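Local structure of aspartate aminotransferase (1O4S) at residues K111-F115 and W135-Q141. The protein catalyses the pyridoxal-phosphate-dependent transfer of an amino group from L-aspartate to 2-oxoglutarate, giving oxaloacetate and L-glutamate. Residues are numbered along the deposited sequence; the frame is centred on the assembly and turned at random.
Sequences KQALF and WVSYIPQ. With PLP (pyridoxal-5'-phosphate), chain M; SO4 (sulfate ion), chain K.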
ATOM      1  N   LYS B 111       2.510  -5.532   7.338  1.00 30.05           N
ATOM      2  CA  LYS B 111       1.556  -6.187   6.467  1.00 30.13           C
ATOM      3  C   LYS B 111       1.962  -6.108   4.980  1.00 30.45           C
ATOM      4  O   LYS B 111       1.904  -7.107   4.277  1.00 30.60           O
ATOM      5  CB  LYS B 111       0.158  -5.663   6.689  1.00 30.21           C
ATOM      6  CG  LYS B 111      -0.883  -6.523   6.024  1.00 32.75           C
ATOM      7  CD  LYS B 111      -2.306  -5.995   6.212  1.00 33.99           C
ATOM      8  CE  LYS B 111      -3.040  -6.777   7.246  1.00 35.63           C
ATOM      9  NZ  LYS B 111      -4.538  -6.625   7.186  1.00 34.73           N
ATOM     10  N   GLN B 112       2.364  -4.935   4.506  1.00 29.36           N
ATOM     11  CA  GLN B 112       2.820  -4.807   3.147  1.00 28.73           C
ATOM     12  C   GLN B 112       4.196  -5.444   2.964  1.00 28.24           C
ATOM     13  O   GLN B 112       4.478  -5.938   1.886  1.00 28.93           O
ATOM     14  CB  GLN B 112       2.804  -3.331   2.683  1.00 28.69           C
ATOM     15  CG  GLN B 112       3.038  -3.187   1.152  1.00 28.83           C
ATOM     16  CD  GLN B 112       3.214  -1.749   0.649  1.00 28.34           C
ATOM     17  OE1 GLN B 112       3.558  -0.830   1.406  1.00 28.55           O
ATOM     18  NE2 GLN B 112       2.973  -1.562  -0.645  1.00 26.58           N
ATOM     19  N   ALA B 113       5.043  -5.500   3.992  1.00 27.81           N
ATOM     20  CA  ALA B 113       6.292  -6.230   3.851  1.00 27.82           C
ATOM     21  C   ALA B 113       5.994  -7.684   3.559  1.00 28.88           C
ATOM     22  O   ALA B 113       6.631  -8.281   2.677  1.00 29.69           O
ATOM     23  CB  ALA B 113       7.149  -6.105   5.045  1.00 28.69           C
ATOM     24  N   LEU B 114       5.013  -8.253   4.262  1.00 28.98           N
ATOM     25  CA  LEU B 114       4.602  -9.632   4.041  1.00 29.47           C
ATOM     26  C   LEU B 114       4.055  -9.810   2.611  1.00 28.80           C
ATOM     27  O   LEU B 114       4.466 -10.685   1.892  1.00 27.73           O
ATOM     28  CB  LEU B 114       3.562 -10.052   5.093  1.00 29.91           C
ATOM     29  CG  LEU B 114       4.079 -10.236   6.547  1.00 33.49           C
ATOM     30  CD1 LEU B 114       3.049  -9.905   7.687  1.00 34.51           C
ATOM     31  CD2 LEU B 114       4.644 -11.695   6.744  1.00 35.11           C
ATOM     32  N   PHE B 115       3.121  -8.962   2.203  1.00 28.27           N
ATOM     33  CA  PHE B 115       2.534  -9.075   0.892  1.00 27.61           C
ATOM     34  C   PHE B 115       3.594  -8.990  -0.218  1.00 27.71           C
ATOM     35  O   PHE B 115       3.596  -9.800  -1.160  1.00 26.13           O
ATOM     36  CB  PHE B 115       1.478  -7.993   0.696  1.00 27.60           C
ATOM     37  CG  PHE B 115       0.844  -8.031  -0.651  1.00 28.43           C
ATOM     38  CD1 PHE B 115       1.039  -7.007  -1.557  1.00 28.87           C
ATOM     39  CD2 PHE B 115       0.052  -9.109  -1.025  1.00 29.48           C
ATOM     40  CE1 PHE B 115       0.473  -7.055  -2.840  1.00 30.88           C
ATOM     41  CE2 PHE B 115      -0.502  -9.157  -2.315  1.00 30.16           C
ATOM     42  CZ  PHE B 115      -0.300  -8.111  -3.205  1.00 28.39           C
ATOM     43  N   TRP B 135      -2.421 -16.131  12.189  1.00 33.81           N
ATOM     44  CA  TRP B 135      -2.950 -14.778  11.991  1.00 34.32           C
ATOM     45  C   TRP B 135      -3.784 -14.669  10.691  1.00 34.18           C
ATOM     46  O   TRP B 135      -3.487 -15.291   9.668  1.00 32.81           O
ATOM     47  CB  TRP B 135      -1.806 -13.753  11.982  1.00 34.19           C
ATOM     48  CG  TRP B 135      -2.257 -12.339  11.896  1.00 36.11           C
ATOM     49  CD1 TRP B 135      -3.213 -11.718  12.675  1.00 36.63           C
ATOM     50  CD2 TRP B 135      -1.760 -11.334  11.005  1.00 39.51           C
ATOM     51  NE1 TRP B 135      -3.335 -10.400  12.302  1.00 38.15           N
ATOM     52  CE2 TRP B 135      -2.450 -10.133  11.290  1.00 39.61           C
ATOM     53  CE3 TRP B 135      -0.797 -11.320   9.991  1.00 42.44           C
ATOM     54  CZ2 TRP B 135      -2.205  -8.932  10.595  1.00 41.53           C
ATOM     55  CZ3 TRP B 135      -0.553 -10.089   9.284  1.00 43.89           C
ATOM     56  CH2 TRP B 135      -1.248  -8.934   9.604  1.00 41.05           C
ATOM     57  N   VAL B 136      -4.819 -13.847  10.756  1.00 35.07           N
ATOM     58  CA  VAL B 136      -5.847 -13.809   9.725  1.00 35.91           C
ATOM     59  C   VAL B 136      -5.448 -13.327   8.336  1.00 35.74           C
ATOM     60  O   VAL B 136      -6.200 -13.555   7.394  1.00 36.35           O
ATOM     61  CB  VAL B 136      -7.072 -12.996  10.192  1.00 35.92           C
ATOM     62  CG1 VAL B 136      -7.722 -13.670  11.373  1.00 37.75           C
ATOM     63  CG2 VAL B 136      -6.686 -11.551  10.548  1.00 38.26           C
ATOM     64  N   SER B 137      -4.294 -12.691   8.177  1.00 35.88           N
ATOM     65  CA  SER B 137      -4.006 -12.011   6.908  1.00 36.71           C
ATOM     66  C   SER B 137      -3.061 -12.763   5.991  1.00 35.15           C
ATOM     67  O   SER B 137      -3.003 -12.509   4.789  1.00 34.81           O
ATOM     68  CB  SER B 137      -3.456 -10.590   7.173  1.00 38.20           C
ATOM     69  OG  SER B 137      -4.504  -9.620   7.084  1.00 42.87           O
ATOM     70  N   TYR B 138      -2.318 -13.705   6.552  1.00 33.75           N
ATOM     71  CA  TYR B 138      -1.297 -14.400   5.795  1.00 32.35           C
ATOM     72  C   TYR B 138      -1.869 -15.141   4.572  1.00 31.86           C
ATOM     73  O   TYR B 138      -1.314 -15.074   3.453  1.00 30.95           O
ATOM     74  CB  TYR B 138      -0.579 -15.413   6.695  1.00 32.36           C
ATOM     75  CG  TYR B 138       0.264 -14.865   7.827  1.00 31.57           C
ATOM     76  CD1 TYR B 138       1.051 -13.719   7.671  1.00 32.29           C
ATOM     77  CD2 TYR B 138       0.314 -15.533   9.052  1.00 31.62           C
ATOM     78  CE1 TYR B 138       1.848 -13.270   8.703  1.00 31.53           C
ATOM     79  CE2 TYR B 138       1.093 -15.088  10.083  1.00 30.77           C
ATOM     80  CZ  TYR B 138       1.878 -13.969   9.910  1.00 31.51           C
ATOM     81  OH  TYR B 138       2.671 -13.544  10.956  1.00 31.38           O
ATOM     82  N   ILE B 139      -2.942 -15.886   4.805  1.00 30.27           N
ATOM     83  CA  ILE B 139      -3.514 -16.729   3.793  1.00 29.84           C
ATOM     84  C   ILE B 139      -4.131 -15.863   2.681  1.00 29.20           C
ATOM     85  O   ILE B 139      -3.856 -16.097   1.518  1.00 27.66           O
ATOM     86  CB  ILE B 139      -4.507 -17.756   4.443  1.00 29.26           C
ATOM     87  CG1 ILE B 139      -3.669 -18.822   5.178  1.00 30.14           C
ATOM     88  CG2 ILE B 139      -5.430 -18.389   3.388  1.00 29.29           C
ATOM     89  CD1 ILE B 139      -4.460 -19.835   6.011  1.00 30.83           C
ATOM     90  N   PRO B 140      -4.954 -14.877   3.025  1.00 29.25           N
ATOM     91  CA  PRO B 140      -5.396 -13.906   2.026  1.00 29.78           C
ATOM     92  C   PRO B 140      -4.245 -13.396   1.157  1.00 29.76           C
ATOM     93  O   PRO B 140      -4.408 -13.399  -0.052  1.00 29.05           O
ATOM     94  CB  PRO B 140      -6.011 -12.813   2.884  1.00 29.99           C
ATOM     95  CG  PRO B 140      -6.671 -13.630   3.994  1.00 29.71           C
ATOM     96  CD  PRO B 140      -5.607 -14.635   4.328  1.00 29.80           C
ATOM     97  N   GLN B 141      -3.103 -13.062   1.752  1.00 30.17           N
ATOM     98  CA  GLN B 141      -1.968 -12.489   1.007  1.00 30.51           C
ATOM     99  C   GLN B 141      -1.358 -13.500   0.060  1.00 30.13           C
ATOM    100  O   GLN B 141      -1.076 -13.199  -1.117  1.00 29.88           O
ATOM    101  CB  GLN B 141      -0.902 -11.958   1.956  1.00 30.49           C
ATOM    102  CG  GLN B 141      -1.314 -10.743   2.757  1.00 31.72           C
ATOM    103  CD  GLN B 141      -0.227 -10.258   3.692  1.00 34.51           C
ATOM    104  OE1 GLN B 141       0.644 -11.034   4.070  1.00 39.31           O
ATOM    105  NE2 GLN B 141      -0.273  -8.985   4.064  1.00 30.23           N
TER
HETATM  106  N1  PLP M1234       1.867  -9.821  11.920  1.00 41.90           N
HETATM  107  C2  PLP M1234       1.060 -10.057  13.015  1.00 42.37           C
HETATM  108  C2A PLP M1234       0.904 -11.496  13.410  1.00 37.49           C
HETATM  109  C3  PLP M1234       0.407  -9.005  13.678  1.00 41.54           C
HETATM  110  O3  PLP M1234      -0.298  -9.234  14.654  1.00 38.85           O
HETATM  111  C4  PLP M1234       0.616  -7.679  13.266  1.00 44.94           C
HETATM  112  C4A PLP M1234      -0.080  -6.519  14.012  1.00 46.18           C
HETATM  113  C5  PLP M1234       1.471  -7.489  12.153  1.00 46.14           C
HETATM  114  C6  PLP M1234       2.071  -8.564  11.501  1.00 42.92           C
HETATM  115  C5A PLP M1234       1.839  -6.156  11.536  1.00 46.10           C
HETATM  116  O4P PLP M1234       0.924  -5.098  11.309  1.00 37.20           O
HETATM  117  P   PLP M1234       1.392  -3.679  10.734  1.00 31.61           P
HETATM  118  O1P PLP M1234       0.515  -2.768  11.510  1.00 30.66           O
HETATM  119  O2P PLP M1234       2.835  -3.492  10.957  1.00 32.00           O
HETATM  120  O3P PLP M1234       0.965  -3.833   9.327  1.00 30.96           O
HETATM  121  S   SO4 K 706      -5.621  -8.964  14.688  1.00 53.09           S
HETATM  122  O1  SO4 K 706      -4.475  -9.497  15.440  1.00 52.26           O
HETATM  123  O2  SO4 K 706      -6.114 -10.057  13.842  1.00 56.67           O
HETATM  124  O3  SO4 K 706      -6.706  -8.404  15.527  1.00 49.89           O
HETATM  125  O4  SO4 K 706      -5.124  -7.850  13.899  1.00 55.18           O
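The indole of Trp-135 is crossed at about a right angle by Lys-111, with CE 3.7 Å from Trp-135 CH2, and touched at CZ3 by Leu-114 CD1, while one face carries the cofactor's pyridine ring, PLP C2 lying 3.6 Å above the indole plane and over its centre. Ser-137 CB sits against the opposite face toward the rim. At the indole edge NE1 gives weak hydrogen bonds to a sulfate, probably from the crystallisation liquor, also bound by Arg-365 and Asn-185; these two and Trp-135 probably bind the substrate aspartate, as in related enzymes. Tyr-138 turns a ring face to Trp-135 CE3 and takes Leu-114 CD1 at its edge, 3.7 Å from CE1; its hydroxyl bonds to Asp-213. An alanine in place of Trp-135 would probably leave the pyridine ring uncovered on this side and the aliphatic part of Lys-111 without its aromatic neighbour. With CG anti to the backbone N (chi1 -168°) and a bend at chi3, Lys-111 brings NZ to Ser-137 OG at 3.0 Å; NZ also bonds to Ser-273 O of the second subunit. The backbone N of Lys-111 hydrogen-bonds PLP O3P (3.0 Å) in the phosphate-binding cup at the N-terminal end of helix 109-121, where Ala-110 N also bonds the cofactor. Gln-141 NE2 reaches Lys-111 O in a weak bond (2.9 Å, 128°) and donates to His-274 O of the second subunit, whereas its buried OE1, 3.2 Å from Leu-114 CB, finds no polar partner. At the dimer interface, the contact thus joins helix 109-121 to the type I beta turn Trp-135 to Tyr-138 and helix 138-144, beside the seven-stranded mixed sheet of the large, PLP-binding domain of a fold-type I aminotransferase.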